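Local structure of AxyAgu115A (Amphibacillus xylanus NBRC 15112, 6NPS) at residues 140-145 and 456-461; 206-211 and 463-468; 492-497 and 564-569. The protein is a family GH115 alpha-glucuronidase that probably removes glucuronic acid side groups from xylan hemicelluloses such as arabinoglucuronoxylan. The protein carries 3 engineered substitutions. All blocks are in the same frame, centred on the assembly; numbering follows the deposited sequence.

Interaction 1 of 3, residues 140-145 and 456-461; sequences VDWSGV and TQELPL
The indole of Trp142 meets Glu458 at its edge: OE2 lies in the ring plane next to the pyrrole N-H, and within this contact neither indole face is used. Trp185 supplies an aromatic neighbour, its ring tilted against that of Trp142. The carboxylate of Glu458 is turned 48° from the indole plane, and the two side chains cross at about a right angle.

The polar link is weak. Trp142 NE1 is 3.4 Å from Glu458 OE2, and the N-H is bent away from a straight approach, at 133°. Beside it, Trp142 CD1 packs 3.7 Å from Glu458 OE2 and 4.0 Å from Glu458 CG. Glu458 reaches this position through a bend in mid-chain (chi2 86°), which folds the carboxylate back toward the residues just before the helix. There the same OE2 takes a second weak bond, from Thr456 N at 3.3 Å.

These residues join two parts of the fold. Segment 140-145 is a loop that precedes the eight-stranded parallel barrel of the TIM-barrel type, whereas Glu458 stands in the first turn of helix 458-469, which follows the last barrel strand, 446-450. Gln457 occupies the N-cap position, and its backbone O receives the N-H of Leu461 at 2.9 Å.

Ser143 adds van der Waals contact beside the indole. Its OG is 3.9 Å from both CG and OE2 of Glu458, too far to bond, and this buried hydroxyl has no polar partner in the model. Helix 564-596 packs against the same serine through Leu570. Leu204 of helix 195-207 and Ile454 also touch the tryptophan, while Asp141 is tied to His200 through OD2 and to Lys630 through its carbonyl O.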
loop_
_atom_site.group_PDB
_atom_site.type_symbol
_atom_site.label_atom_id
_atom_site.label_comp_id
_atom_site.label_asym_id
_atom_site.label_seq_id
_atom_site.Cartn_x
_atom_site.Cartn_y
_atom_site.Cartn_z
ATOM N N VAL A 140 3.638 -49.096 -4.772
ATOM C CA VAL A 140 3.881 -49.976 -3.622
ATOM C C VAL A 140 5.223 -49.664 -2.952
ATOM O O VAL A 140 5.307 -49.540 -1.725
ATOM C CB VAL A 140 3.782 -51.461 -4.047
ATOM C CG1 VAL A 140 4.750 -51.788 -5.189
ATOM C CG2 VAL A 140 4.015 -52.364 -2.846
ATOM N N ASP A 141 6.269 -49.486 -3.731
ATOM C CA ASP A 141 7.576 -49.167 -3.163
ATOM C C ASP A 141 7.796 -47.666 -3.010
ATOM O O ASP A 141 8.262 -47.214 -1.962
ATOM C CB ASP A 141 8.682 -49.770 -4.039
ATOM C CG ASP A 141 10.078 -49.311 -3.626
ATOM O OD1 ASP A 141 10.675 -49.941 -2.723
ATOM O OD2 ASP A 141 10.575 -48.316 -4.203
ATOM N N TRP A 142 7.434 -46.886 -4.032
ATOM C CA TRP A 142 7.709 -45.454 -4.042
ATOM C C TRP A 142 6.997 -44.707 -2.913
ATOM O O TRP A 142 7.593 -43.833 -2.269
ATOM C CB TRP A 142 7.327 -44.852 -5.397
ATOM C CG TRP A 142 7.717 -43.424 -5.403
ATOM C CD1 TRP A 142 6.907 -42.341 -5.232
ATOM C CD2 TRP A 142 9.053 -42.921 -5.515
ATOM N NE1 TRP A 142 7.660 -41.191 -5.257
ATOM C CE2 TRP A 142 8.977 -41.521 -5.434
ATOM C CE3 TRP A 142 10.295 -43.529 -5.703
ATOM C CZ2 TRP A 142 10.107 -40.703 -5.518
ATOM C CZ3 TRP A 142 11.423 -42.717 -5.805
ATOM C CH2 TRP A 142 11.316 -41.317 -5.690
ATOM N N SER A 143 5.724 -45.021 -2.648
ATOM C CA SER A 143 4.935 -44.306 -1.651
ATOM C C SER A 143 4.541 -45.190 -0.471
ATOM O O SER A 143 3.756 -44.757 0.389
ATOM C CB SER A 143 3.666 -43.732 -2.293
ATOM O OG SER A 143 3.978 -42.853 -3.366
ATOM N N GLY A 144 5.028 -46.426 -0.424
ATOM C CA GLY A 144 4.603 -47.333 0.638
ATOM C C GLY A 144 3.125 -47.669 0.621
ATOM O O GLY A 144 2.496 -47.713 1.675
ATOM N N VAL A 145 2.550 -47.909 -0.552
ATOM C CA VAL A 145 1.146 -48.302 -0.646
ATOM C C VAL A 145 1.082 -49.821 -0.485
ATOM O O VAL A 145 1.361 -50.565 -1.419
ATOM C CB VAL A 145 0.523 -47.842 -1.966
ATOM C CG1 VAL A 145 -0.964 -48.274 -2.041
ATOM C CG2 VAL A 145 0.673 -46.319 -2.081
ATOM N N THR A 456 4.840 -35.970 -4.460
ATOM C CA THR A 456 3.523 -35.351 -4.643
ATOM C C THR A 456 3.105 -35.261 -6.108
ATOM O O THR A 456 1.956 -34.903 -6.397
ATOM C CB THR A 456 3.406 -33.944 -4.008
ATOM O OG1 THR A 456 3.983 -32.962 -4.873
ATOM C CG2 THR A 456 4.123 -33.899 -2.647
ATOM N N GLN A 457 3.967 -35.646 -7.042
ATOM C CA GLN A 457 3.550 -35.668 -8.442
ATOM C C GLN A 457 2.992 -37.021 -8.892
ATOM O O GLN A 457 2.828 -37.224 -10.095
ATOM C CB GLN A 457 4.718 -35.263 -9.361
ATOM C CG GLN A 457 5.439 -33.982 -8.953
ATOM C CD GLN A 457 4.564 -32.741 -9.123
ATOM O OE1 GLN A 457 3.512 -32.799 -9.755
ATOM N NE2 GLN A 457 4.993 -31.626 -8.559
ATOM N N GLU A 458 2.665 -37.926 -7.972
ATOM C CA GLU A 458 2.344 -39.297 -8.367
ATOM C C GLU A 458 1.045 -39.377 -9.166
ATOM O O GLU A 458 0.969 -40.134 -10.131
ATOM C CB GLU A 458 2.266 -40.214 -7.143
ATOM C CG GLU A 458 3.582 -40.383 -6.381
ATOM C CD GLU A 458 3.824 -39.274 -5.339
ATOM O OE1 GLU A 458 2.963 -38.369 -5.198
ATOM O OE2 GLU A 458 4.884 -39.309 -4.667
ATOM N N LEU A 459 -0.000 -38.611 -8.796
ATOM C CA LEU A 459 -1.233 -38.690 -9.590
ATOM C C LEU A 459 -1.037 -38.158 -11.010
ATOM O O LEU A 459 -1.357 -38.879 -11.969
ATOM C CB LEU A 459 -2.376 -37.947 -8.875
ATOM C CG LEU A 459 -3.651 -37.763 -9.706
ATOM C CD1 LEU A 459 -4.309 -39.124 -9.861
ATOM C CD2 LEU A 459 -4.638 -36.802 -9.052
ATOM N N PRO A 460 -0.519 -36.941 -11.231
ATOM C CA PRO A 460 -0.374 -36.484 -12.625
ATOM C C PRO A 460 0.706 -37.242 -13.407
ATOM O O PRO A 460 0.568 -37.382 -14.630
ATOM C CB PRO A 460 -0.054 -34.991 -12.480
ATOM C CG PRO A 460 0.518 -34.842 -11.137
ATOM C CD PRO A 460 -0.156 -35.903 -10.266
ATOM N N LEU A 461 1.735 -37.769 -12.742
ATOM C CA LEU A 461 2.707 -38.617 -13.439
ATOM C C LEU A 461 2.071 -39.934 -13.876
ATOM O O LEU A 461 2.311 -40.416 -14.986
ATOM C CB LEU A 461 3.937 -38.867 -12.539
ATOM C CG LEU A 461 4.993 -39.841 -13.144
ATOM C CD1 LEU A 461 5.520 -39.261 -14.458
ATOM C CD2 LEU A 461 6.135 -40.131 -12.146
#

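Interaction 2 of 3, residues 206-211 and 463-468; sequences LRLKGN and FFLDLA
Lys209 and Asp466 meet at their charged ends, while just beside them Leu208 and Leu465 cross at about a right angle. The Lys209 chain starts out extended and then bends at its last two torsions (chi3 -67°, chi4 -95°), which carries the ammonium over to the helix. NZ forms a salt bridge with Asp466 OD1 at 2.9 Å, meeting the oxygen on its syn side and 18° out of the carboxylate plane. The other oxygen, OD2, is held by Tyr485 OH and also binds a glycerol, probably from the crystallisation liquor.

In the apolar pair, Leu465 points its CD1 at the base of Leu208, 3.8 Å from its CB, and its own CB rests 3.7 Å from Leu208 O. A water joins the backbones, donating to Leu465 O at 2.6 Å and, weakly, to Lys209 O at 2.9 Å.

Lys209, with positive phi, is the C-prime residue of the Schellman motif that ends helix 195-207. The chain then enters barrel strand 212-214, and Arg171 of the adjoining strand 170-174 bonds Lys209 O. The turn that ends helix 195-207 thus packs against helix 458-469, which follows strand 446-450, and strands 170-174 and 446-450 are neighbours in the barrel.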
loop_
_atom_site.group_PDB
_atom_site.type_symbol
_atom_site.label_atom_id
_atom_site.label_comp_id
_atom_site.label_asym_id
_atom_site.label_seq_id
_atom_site.Cartn_x
_atom_site.Cartn_y
_atom_site.Cartn_z
ATOM N N LEU A 206 9.125 -48.148 -14.516
ATOM C CA LEU A 206 8.645 -49.335 -15.214
ATOM C C LEU A 206 7.264 -49.776 -14.709
ATOM O O LEU A 206 6.457 -50.292 -15.489
ATOM C CB LEU A 206 9.656 -50.468 -15.063
ATOM C CG LEU A 206 11.013 -50.320 -15.772
ATOM C CD1 LEU A 206 11.988 -51.376 -15.290
ATOM C CD2 LEU A 206 10.788 -50.478 -17.314
ATOM N N ARG A 207 6.970 -49.591 -13.417
ATOM C CA ARG A 207 5.630 -49.944 -12.939
ATOM C C ARG A 207 4.572 -49.046 -13.555
ATOM O O ARG A 207 3.412 -49.476 -13.750
ATOM C CB ARG A 207 5.581 -49.878 -11.409
ATOM C CG ARG A 207 6.211 -51.111 -10.718
ATOM C CD ARG A 207 6.021 -51.050 -9.205
ATOM N NE ARG A 207 6.731 -52.093 -8.449
ATOM C CZ ARG A 207 6.197 -53.274 -8.093
ATOM N NH1 ARG A 207 4.949 -53.591 -8.459
ATOM N NH2 ARG A 207 6.908 -54.138 -7.354
ATOM N N LEU A 208 4.938 -47.786 -13.861
ATOM C CA LEU A 208 4.031 -46.882 -14.557
ATOM C C LEU A 208 4.067 -47.093 -16.068
ATOM O O LEU A 208 3.468 -46.324 -16.803
ATOM C CB LEU A 208 4.381 -45.419 -14.217
ATOM C CG LEU A 208 4.285 -45.070 -12.734
ATOM C CD1 LEU A 208 4.725 -43.629 -12.494
ATOM C CD2 LEU A 208 2.874 -45.264 -12.231
ATOM N N LYS A 209 4.743 -48.132 -16.529
ATOM C CA LYS A 209 4.851 -48.505 -17.942
ATOM C C LYS A 209 5.648 -47.489 -18.773
ATOM O O LYS A 209 5.453 -47.392 -20.001
ATOM C CB LYS A 209 3.470 -48.751 -18.555
ATOM C CG LYS A 209 2.661 -49.780 -17.727
ATOM C CD LYS A 209 1.237 -49.922 -18.197
ATOM C CE LYS A 209 0.442 -48.654 -17.931
ATOM N NZ LYS A 209 -0.323 -48.700 -16.644
ATOM N N GLY A 210 6.484 -46.672 -18.106
ATOM C CA GLY A 210 7.401 -45.795 -18.799
ATOM C C GLY A 210 8.641 -46.580 -19.251
ATOM O O GLY A 210 8.879 -47.746 -18.874
ATOM N N ASN A 211 9.451 -45.937 -20.116
ATOM C CA ASN A 211 10.672 -46.594 -20.570
ATOM C C ASN A 211 11.847 -45.631 -20.743
ATOM O O ASN A 211 12.909 -46.071 -21.192
ATOM C CB ASN A 211 10.440 -47.375 -21.912
ATOM C CG ASN A 211 10.013 -46.457 -23.083
ATOM O OD1 ASN A 211 9.976 -45.239 -22.942
ATOM N ND2 ASN A 211 9.705 -47.053 -24.250
ATOM N N PHE A 463 -1.033 -40.379 -14.587
ATOM C CA PHE A 463 -1.928 -40.034 -15.681
ATOM C C PHE A 463 -1.157 -39.817 -16.982
ATOM O O PHE A 463 -1.555 -40.301 -18.048
ATOM C CB PHE A 463 -2.738 -38.772 -15.312
ATOM C CG PHE A 463 -3.654 -38.343 -16.434
ATOM C CD1 PHE A 463 -4.706 -39.152 -16.796
ATOM C CD2 PHE A 463 -3.399 -37.188 -17.172
ATOM C CE1 PHE A 463 -5.524 -38.835 -17.875
ATOM C CE2 PHE A 463 -4.234 -36.839 -18.250
ATOM C CZ PHE A 463 -5.293 -37.675 -18.593
ATOM N N PHE A 464 -0.080 -39.027 -16.912
ATOM C CA PHE A 464 0.730 -38.689 -18.076
ATOM C C PHE A 464 1.262 -39.954 -18.747
ATOM O O PHE A 464 1.132 -40.130 -19.971
ATOM C CB PHE A 464 1.881 -37.784 -17.619
ATOM C CG PHE A 464 2.767 -37.257 -18.745
ATOM C CD1 PHE A 464 3.937 -37.915 -19.070
ATOM C CD2 PHE A 464 2.463 -36.065 -19.384
ATOM C CE1 PHE A 464 4.791 -37.439 -20.095
ATOM C CE2 PHE A 464 3.273 -35.567 -20.409
ATOM C CZ PHE A 464 4.470 -36.255 -20.753
ATOM N N LEU A 465 1.778 -40.886 -17.945
ATOM C CA LEU A 465 2.314 -42.131 -18.488
ATOM C C LEU A 465 1.218 -43.144 -18.858
ATOM O O LEU A 465 1.446 -44.005 -19.729
ATOM C CB LEU A 465 3.307 -42.732 -17.479
ATOM C CG LEU A 465 4.587 -41.873 -17.318
ATOM C CD1 LEU A 465 5.537 -42.460 -16.303
ATOM C CD2 LEU A 465 5.323 -41.709 -18.655
ATOM N N ASP A 466 0.030 -43.064 -18.244
ATOM C CA ASP A 466 -1.059 -43.944 -18.676
ATOM C C ASP A 466 -1.615 -43.465 -19.997
ATOM O O ASP A 466 -1.971 -44.269 -20.860
ATOM C CB ASP A 466 -2.187 -43.974 -17.628
ATOM C CG ASP A 466 -2.084 -45.162 -16.681
ATOM O OD1 ASP A 466 -1.739 -46.262 -17.163
ATOM O OD2 ASP A 466 -2.344 -44.994 -15.452
ATOM N N LEU A 467 -1.698 -42.144 -20.155
ATOM C CA LEU A 467 -2.078 -41.522 -21.420
ATOM C C LEU A 467 -1.086 -41.854 -22.529
ATOM O O LEU A 467 -1.490 -42.207 -23.648
ATOM C CB LEU A 467 -2.177 -40.000 -21.201
ATOM C CG LEU A 467 -2.673 -39.177 -22.389
ATOM C CD1 LEU A 467 -4.056 -39.684 -22.806
ATOM C CD2 LEU A 467 -2.692 -37.687 -22.012
ATOM N N ALA A 468 0.222 -41.768 -22.240
ATOM C CA ALA A 468 1.240 -42.109 -23.239
ATOM C C ALA A 468 1.161 -43.579 -23.625
ATOM O O ALA A 468 1.360 -43.943 -24.795
ATOM C CB ALA A 468 2.660 -41.804 -22.719
HETATM O O HOH W 1 3.863 -44.950 -20.051
#

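Interaction 3 of 3, residues 492-497 and 564-569; sequences QQFAGV and FTAYFA
Van der Waals packing carries this contact, with the outer end of the Phe494 ring set against the backbone and CB atoms of Ala566 and Tyr567. Phe494 CE1 lies 4.3 Å from Tyr567 CB and 4.4 Å from Ala566 CB. Its CG sits beside the backbone N and anti to the carbonyl carbon (chi1 -65°), an orientation that sends the ring across to helix 564-596.

Ring-to-backbone contacts come next. Tyr567 N lies in the ring plane, 3.9 Å from Phe494 CE1, which makes this an edge contact and not an N-H over the pi face. Phe494 CZ is 4.1 Å from Ala566 O. One face of the ring is occupied by Gln493 CB, 3.7 Å above the plane and offset toward the rim. An alanine in place of Phe494 is likely to open a gap against Ala566 and Tyr567 and leave Gln493 CB without the ring it packs on.

Two polar ends have partners beyond the contact: Gln493 OE1 bonds Ser137 OG, and Tyr567 OH bonds Ala552 O. The whole is helix-to-helix packing, in which Phe494, toward the C-terminal side of helix 482-494, packs on the start of long helix 564-596, itself flanked by helices 537-558 and 601-629.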
loop_
_atom_site.group_PDB
_atom_site.type_symbol
_atom_site.label_atom_id
_atom_site.label_comp_id
_atom_site.label_asym_id
_atom_site.label_seq_id
_atom_site.Cartn_x
_atom_site.Cartn_y
_atom_site.Cartn_z
ATOM N N GLN A 492 -6.962 -47.886 -6.880
ATOM C CA GLN A 492 -5.677 -48.581 -6.972
ATOM C C GLN A 492 -4.827 -48.366 -5.722
ATOM O O GLN A 492 -4.158 -49.291 -5.255
ATOM C CB GLN A 492 -4.956 -48.094 -8.226
ATOM C CG GLN A 492 -3.632 -48.724 -8.569
ATOM C CD GLN A 492 -3.113 -48.172 -9.911
ATOM O OE1 GLN A 492 -2.731 -46.995 -10.012
ATOM N NE2 GLN A 492 -3.149 -49.003 -10.947
ATOM N N GLN A 493 -4.838 -47.152 -5.153
ATOM C CA GLN A 493 -4.093 -46.917 -3.920
ATOM C C GLN A 493 -4.839 -47.364 -2.659
ATOM O O GLN A 493 -4.192 -47.725 -1.677
ATOM C CB GLN A 493 -3.747 -45.439 -3.751
ATOM C CG GLN A 493 -3.307 -44.701 -4.983
ATOM C CD GLN A 493 -2.347 -45.481 -5.837
ATOM O OE1 GLN A 493 -1.481 -46.190 -5.317
ATOM N NE2 GLN A 493 -2.499 -45.371 -7.166
ATOM N N PHE A 494 -6.177 -47.294 -2.624
ATOM C CA PHE A 494 -6.884 -47.376 -1.346
ATOM C C PHE A 494 -7.935 -48.489 -1.295
ATOM O O PHE A 494 -8.747 -48.517 -0.364
ATOM C CB PHE A 494 -7.512 -46.029 -1.011
ATOM C CG PHE A 494 -6.494 -44.964 -0.771
ATOM C CD1 PHE A 494 -5.586 -45.089 0.276
ATOM C CD2 PHE A 494 -6.404 -43.859 -1.599
ATOM C CE1 PHE A 494 -4.598 -44.109 0.487
ATOM C CE2 PHE A 494 -5.396 -42.872 -1.386
ATOM C CZ PHE A 494 -4.510 -43.019 -0.349
ATOM N N ALA A 495 -7.911 -49.430 -2.243
ATOM C CA ALA A 495 -8.792 -50.592 -2.160
ATOM C C ALA A 495 -8.611 -51.282 -0.816
ATOM O O ALA A 495 -7.486 -51.546 -0.389
ATOM C CB ALA A 495 -8.489 -51.573 -3.292
ATOM N N GLY A 496 -9.720 -51.548 -0.131
ATOM C CA GLY A 496 -9.633 -52.204 1.154
ATOM C C GLY A 496 -9.270 -51.297 2.306
ATOM O O GLY A 496 -9.397 -51.714 3.463
ATOM N N VAL A 497 -8.824 -50.074 2.034
ATOM C CA VAL A 497 -8.534 -49.104 3.083
ATOM C C VAL A 497 -9.762 -48.265 3.408
ATOM O O VAL A 497 -10.123 -48.065 4.575
ATOM C CB VAL A 497 -7.362 -48.203 2.638
ATOM C CG1 VAL A 497 -7.012 -47.242 3.748
ATOM C CG2 VAL A 497 -6.162 -49.031 2.191
ATOM N N PHE A 564 -1.677 -45.441 6.911
ATOM C CA PHE A 564 -1.552 -44.010 7.189
ATOM C C PHE A 564 -0.503 -43.347 6.305
ATOM O O PHE A 564 -0.740 -42.262 5.759
ATOM C CB PHE A 564 -1.218 -43.772 8.667
ATOM C CG PHE A 564 -1.092 -42.325 9.025
ATOM C CD1 PHE A 564 -2.224 -41.550 9.278
ATOM C CD2 PHE A 564 0.164 -41.728 9.123
ATOM C CE1 PHE A 564 -2.116 -40.212 9.603
ATOM C CE2 PHE A 564 0.282 -40.373 9.467
ATOM C CZ PHE A 564 -0.845 -39.619 9.699
ATOM N N THR A 565 0.670 -43.969 6.167
ATOM C CA THR A 565 1.758 -43.333 5.425
ATOM C C THR A 565 1.338 -42.995 3.994
ATOM O O THR A 565 1.618 -41.898 3.495
ATOM C CB THR A 565 3.001 -44.250 5.428
ATOM O OG1 THR A 565 3.575 -44.286 6.744
ATOM C CG2 THR A 565 4.039 -43.739 4.469
ATOM N N ALA A 566 0.652 -43.927 3.328
ATOM C CA ALA A 566 0.169 -43.692 1.968
ATOM C C ALA A 566 -0.899 -42.611 1.922
ATOM O O ALA A 566 -0.866 -41.746 1.050
ATOM C CB ALA A 566 -0.356 -45.008 1.368
ATOM N N TYR A 567 -1.871 -42.642 2.836
ATOM C CA TYR A 567 -2.829 -41.544 2.908
ATOM C C TYR A 567 -2.108 -40.199 3.073
ATOM O O TYR A 567 -2.370 -39.230 2.343
ATOM C CB TYR A 567 -3.833 -41.776 4.052
ATOM C CG TYR A 567 -4.736 -40.576 4.191
ATOM C CD1 TYR A 567 -5.656 -40.258 3.193
ATOM C CD2 TYR A 567 -4.639 -39.736 5.284
ATOM C CE1 TYR A 567 -6.444 -39.140 3.279
ATOM C CE2 TYR A 567 -5.423 -38.615 5.374
ATOM C CZ TYR A 567 -6.328 -38.339 4.379
ATOM O OH TYR A 567 -7.101 -37.217 4.480
ATOM N N PHE A 568 -1.167 -40.134 4.004
ATOM C CA PHE A 568 -0.487 -38.873 4.283
ATOM C C PHE A 568 0.316 -38.383 3.075
ATOM O O PHE A 568 0.223 -37.219 2.678
ATOM C CB PHE A 568 0.449 -39.048 5.489
ATOM C CG PHE A 568 1.015 -37.747 5.977
ATOM C CD1 PHE A 568 0.394 -37.056 7.013
ATOM C CD2 PHE A 568 2.137 -37.189 5.388
ATOM C CE1 PHE A 568 0.894 -35.833 7.452
ATOM C CE2 PHE A 568 2.626 -35.961 5.808
ATOM C CZ PHE A 568 2.003 -35.288 6.852
ATOM N N ALA A 569 1.146 -39.255 2.495
ATOM C CA ALA A 569 2.016 -38.812 1.413
ATOM C C ALA A 569 1.252 -38.541 0.120
ATOM O O ALA A 569 1.619 -37.631 -0.627
ATOM C CB ALA A 569 3.108 -39.853 1.168
#

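Interaction 1 stands between the other two, its centre about 12 Å from that of interaction 2 and about 10 Å from that of interaction 3. Interactions 1 and 2 share helix 458-469 and touch through Leu461 CD2 and Leu208 CD1 at 3.8 Å; Val140 CG1 also packs 3.6 Å from Arg207 CZ. Toward interaction 3, Val145 CG2 lies 3.8 Å from Ala566 CB, which brings the loop 140-145 up to the long helix. Interactions 2 and 3 do not touch, with nearest atoms about 6 Å apart. Glycerol is bound both at Asp466 of interaction 2 and at Gln492 of interaction 3, which does not by itself identify a substrate site.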